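Integron cassette protein (Vibrio cholerae, PDB 3FY6) is of unknown function but is encoded by a mobile integron gene cassette and forms a two-chain assembly with an antiparallel sheet packed against helices. Local coordinates at residues E11-P19 with L102-T113. Residues are numbered along the deposited sequence; the frame is centred on the assembly and turned at random.
Sequences EVNLNIYSP and LELVAQWVNKVT
Leu14 and Ile16 settle over Ala106 in a clear example of helix-on-sheet packing in an alpha+beta fold, in which the 102-113 part of helix 95-114 runs almost parallel (7°) to residues 11-18 of strand 10-18, an outer strand of the chain's five-stranded antiparallel sheet, their axes 7.7 Å apart. The tight part is apolar and centred on a small residue. With CG1 set anti to its carbonyl carbon (chi1 -55°), Ile16 swings CD1 to 3.7 Å from Ala106 CB, while its other branch, CG2, meets CG1 of Val109. Leu14 crosses Leu102 at about a right angle, its CD2 lying 4.0 Å from Leu102 CB and slightly closer, 3.8 Å, to CG of Glu103; Leu14 also touches Phe81 of helix 77-89. Val12 CG2 extends the seam to Leu102 CD1.

The contact is looser at two polar places, where water spans the gap. Waters 1 and 2 lie between Asn13 O and OE2 of Glu103, a carboxylate whose OE1 is held in a salt bridge by Arg100. Toward the end of the strand, Pro19 CG and Thr113 CG2 meet tip to tip. Beside them water 3 donates to Tyr17 O at 2.7 Å and reaches Thr113 OG1 at 2.6 Å.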
loop_
_atom_site.group_PDB
_atom_site.type_symbol
_atom_site.label_atom_id
_atom_site.label_comp_id
_atom_site.label_asym_id
_atom_site.label_seq_id
_atom_site.Cartn_x
_atom_site.Cartn_y
_atom_site.Cartn_z
ATOM N N GLU A 11 23.350 10.104 2.312
ATOM C CA GLU A 11 22.407 9.623 3.302
ATOM C C GLU A 11 21.216 10.558 3.332
ATOM O O GLU A 11 21.372 11.772 3.365
ATOM C CB GLU A 11 23.077 9.581 4.671
ATOM C CG GLU A 11 22.481 8.578 5.633
ATOM C CD GLU A 11 23.395 8.310 6.820
ATOM O OE1 GLU A 11 23.648 9.251 7.602
ATOM O OE2 GLU A 11 23.859 7.158 6.971
ATOM N N VAL A 12 20.022 9.987 3.300
ATOM C CA VAL A 12 18.809 10.775 3.373
ATOM C C VAL A 12 18.047 10.374 4.639
ATOM O O VAL A 12 17.791 9.196 4.861
ATOM C CB VAL A 12 17.932 10.530 2.127
ATOM C CG1 VAL A 12 16.725 11.446 2.137
ATOM C CG2 VAL A 12 18.755 10.747 0.857
ATOM N N ASN A 13 17.708 11.347 5.475
ATOM C CA ASN A 13 16.912 11.070 6.659
ATOM C C ASN A 13 15.454 11.397 6.381
ATOM O O ASN A 13 15.124 12.523 6.048
ATOM C CB ASN A 13 17.430 11.860 7.869
ATOM C CG ASN A 13 18.631 11.194 8.529
ATOM O OD1 ASN A 13 19.439 10.552 7.868
ATOM N ND2 ASN A 13 18.736 11.333 9.844
ATOM N N LEU A 14 14.585 10.402 6.514
ATOM C CA LEU A 14 13.170 10.584 6.207
ATOM C C LEU A 14 12.329 10.503 7.484
ATOM O O LEU A 14 12.632 9.728 8.379
ATOM C CB LEU A 14 12.715 9.524 5.197
ATOM C CG LEU A 14 13.407 9.567 3.830
ATOM C CD1 LEU A 14 12.953 8.398 2.961
ATOM C CD2 LEU A 14 13.118 10.894 3.135
ATOM N N ASN A 15 11.269 11.299 7.561
ATOM C CA ASN A 15 10.482 11.375 8.785
ATOM C C ASN A 15 9.095 10.767 8.598
ATOM O O ASN A 15 8.227 11.358 7.951
ATOM C CB ASN A 15 10.381 12.826 9.251
ATOM C CG ASN A 15 11.736 13.530 9.259
ATOM O OD1 ASN A 15 11.918 14.555 8.607
ATOM N ND2 ASN A 15 12.692 12.963 9.977
ATOM N N ILE A 16 8.896 9.581 9.159
ATOM C CA ILE A 16 7.649 8.849 8.948
ATOM C C ILE A 16 6.797 8.822 10.218
ATOM O O ILE A 16 7.224 8.301 11.245
ATOM C CB ILE A 16 7.932 7.395 8.511
ATOM C CG1 ILE A 16 8.838 7.378 7.268
ATOM C CG2 ILE A 16 6.619 6.641 8.264
ATOM C CD1 ILE A 16 8.135 7.806 5.989
ATOM N N TYR A 17 5.584 9.357 10.145
ATOM C CA TYR A 17 4.740 9.415 11.336
ATOM C C TYR A 17 4.229 8.041 11.740
ATOM O O TYR A 17 3.676 7.309 10.920
ATOM C CB TYR A 17 3.564 10.380 11.172
ATOM C CG TYR A 17 2.787 10.491 12.459
ATOM C CD1 TYR A 17 3.235 11.317 13.489
ATOM C CD2 TYR A 17 1.644 9.725 12.675
ATOM C CE1 TYR A 17 2.553 11.397 14.693
ATOM C CE2 TYR A 17 0.942 9.800 13.887
ATOM C CZ TYR A 17 1.408 10.638 14.884
ATOM O OH TYR A 17 0.734 10.723 16.071
ATOM N N SER A 18 4.409 7.703 13.014
ATOM C CA SER A 18 3.996 6.415 13.555
ATOM C C SER A 18 2.973 6.581 14.670
ATOM O O SER A 18 3.290 7.113 15.733
ATOM C CB SER A 18 5.205 5.665 14.119
ATOM O OG SER A 18 4.780 4.629 15.001
ATOM N N PRO A 19 1.748 6.098 14.445
ATOM C CA PRO A 19 0.702 6.145 15.470
ATOM C C PRO A 19 1.085 5.290 16.669
ATOM O O PRO A 19 0.552 5.473 17.759
ATOM C CB PRO A 19 -0.511 5.525 14.771
ATOM C CG PRO A 19 -0.223 5.646 13.308
ATOM C CD PRO A 19 1.265 5.520 13.181
ATOM N N LEU A 102 12.831 11.652 -2.439
ATOM C CA LEU A 102 12.522 10.676 -1.394
ATOM C C LEU A 102 11.658 11.296 -0.305
ATOM O O LEU A 102 10.795 10.632 0.271
ATOM C CB LEU A 102 13.798 10.106 -0.778
ATOM C CG LEU A 102 14.570 9.103 -1.635
ATOM C CD1 LEU A 102 15.821 8.658 -0.903
ATOM C CD2 LEU A 102 13.692 7.902 -1.967
ATOM N N GLU A 103 11.892 12.573 -0.015
ATOM C CA GLU A 103 11.044 13.274 0.941
ATOM C C GLU A 103 9.600 13.371 0.461
ATOM O O GLU A 103 8.679 13.382 1.278
ATOM C CB GLU A 103 11.611 14.656 1.270
ATOM C CG GLU A 103 12.877 14.565 2.149
ATOM C CD GLU A 103 13.504 15.918 2.484
ATOM O OE1 GLU A 103 13.314 16.884 1.713
ATOM O OE2 GLU A 103 14.201 16.010 3.519
ATOM N N LEU A 104 9.393 13.442 -0.856
ATOM C CA LEU A 104 8.030 13.474 -1.364
ATOM C C LEU A 104 7.369 12.097 -1.167
ATOM O O LEU A 104 6.148 11.998 -0.993
ATOM C CB LEU A 104 7.967 13.918 -2.836
ATOM C CG LEU A 104 8.457 15.322 -3.219
ATOM C CD1 LEU A 104 8.213 15.579 -4.713
ATOM C CD2 LEU A 104 7.766 16.400 -2.387
ATOM N N VAL A 105 8.166 11.034 -1.193
ATOM C CA VAL A 105 7.598 9.718 -0.933
ATOM C C VAL A 105 7.205 9.598 0.546
ATOM O O VAL A 105 6.133 9.084 0.876
ATOM C CB VAL A 105 8.549 8.586 -1.308
ATOM C CG1 VAL A 105 7.913 7.250 -0.957
ATOM C CG2 VAL A 105 8.869 8.642 -2.796
ATOM N N ALA A 106 8.067 10.089 1.436
ATOM C CA ALA A 106 7.753 10.071 2.863
ATOM C C ALA A 106 6.498 10.882 3.124
ATOM O O ALA A 106 5.628 10.468 3.891
ATOM C CB ALA A 106 8.930 10.614 3.698
ATOM N N GLN A 107 6.405 12.038 2.471
ATOM C CA GLN A 107 5.248 12.911 2.607
ATOM C C GLN A 107 3.961 12.196 2.191
ATOM O O GLN A 107 2.913 12.342 2.837
ATOM C CB GLN A 107 5.454 14.174 1.769
ATOM C CG GLN A 107 4.288 15.147 1.745
ATOM C CD GLN A 107 4.535 16.297 0.787
ATOM O OE1 GLN A 107 5.676 16.709 0.583
ATOM N NE2 GLN A 107 3.469 16.813 0.186
ATOM N N TRP A 108 4.045 11.427 1.108
ATOM C CA TRP A 108 2.914 10.635 0.639
ATOM C C TRP A 108 2.502 9.600 1.695
ATOM O O TRP A 108 1.326 9.468 2.043
ATOM C CB TRP A 108 3.289 9.915 -0.657
ATOM C CG TRP A 108 2.152 9.162 -1.303
ATOM C CD1 TRP A 108 0.829 9.487 -1.271
ATOM C CD2 TRP A 108 2.259 7.999 -2.133
ATOM N NE1 TRP A 108 0.100 8.588 -2.020
ATOM C CE2 TRP A 108 0.954 7.660 -2.553
ATOM C CE3 TRP A 108 3.328 7.200 -2.547
ATOM C CZ2 TRP A 108 0.694 6.561 -3.359
ATOM C CZ3 TRP A 108 3.067 6.106 -3.356
ATOM C CH2 TRP A 108 1.766 5.804 -3.761
ATOM N N VAL A 109 3.476 8.851 2.190
ATOM C CA VAL A 109 3.206 7.883 3.238
ATOM C C VAL A 109 2.513 8.572 4.417
ATOM O O VAL A 109 1.533 8.051 4.949
ATOM C CB VAL A 109 4.487 7.166 3.688
ATOM C CG1 VAL A 109 4.221 6.300 4.922
ATOM C CG2 VAL A 109 5.042 6.316 2.542
ATOM N N ASN A 110 2.996 9.746 4.817
ATOM C CA ASN A 110 2.367 10.435 5.940
ATOM C C ASN A 110 0.907 10.795 5.639
ATOM O O ASN A 110 0.041 10.675 6.498
ATOM C CB ASN A 110 3.189 11.656 6.399
ATOM C CG ASN A 110 4.534 11.261 7.017
ATOM O OD1 ASN A 110 5.524 11.998 6.916
ATOM N ND2 ASN A 110 4.584 10.073 7.623
ATOM N N LYS A 111 0.623 11.201 4.408
ATOM C CA LYS A 111 -0.754 11.520 4.039
ATOM C C LYS A 111 -1.665 10.283 4.093
ATOM O O LYS A 111 -2.825 10.369 4.485
ATOM C CB LYS A 111 -0.808 12.161 2.648
ATOM C CG LYS A 111 -0.339 13.614 2.623
ATOM C CD LYS A 111 -0.428 14.170 1.207
ATOM C CE LYS A 111 0.364 15.462 1.031
ATOM N NZ LYS A 111 0.436 15.859 -0.412
ATOM N N VAL A 112 -1.127 9.145 3.678
ATOM C CA VAL A 112 -1.850 7.880 3.714
ATOM C C VAL A 112 -2.244 7.543 5.153
ATOM O O VAL A 112 -3.404 7.245 5.446
ATOM C CB VAL A 112 -0.980 6.761 3.120
ATOM C CG1 VAL A 112 -1.660 5.384 3.283
ATOM C CG2 VAL A 112 -0.705 7.059 1.638
ATOM N N THR A 113 -1.265 7.619 6.050
ATOM C CA THR A 113 -1.474 7.340 7.465
ATOM C C THR A 113 -2.549 8.255 8.042
ATOM O O THR A 113 -3.479 7.802 8.712
ATOM C CB THR A 113 -0.158 7.537 8.239
ATOM O OG1 THR A 113 0.809 6.594 7.759
ATOM C CG2 THR A 113 -0.374 7.344 9.757
HETATM O O HOH W 1 13.193 14.810 5.880
HETATM O O HOH W 2 15.981 14.516 4.487
HETATM O O HOH W 3 3.148 7.681 8.307
#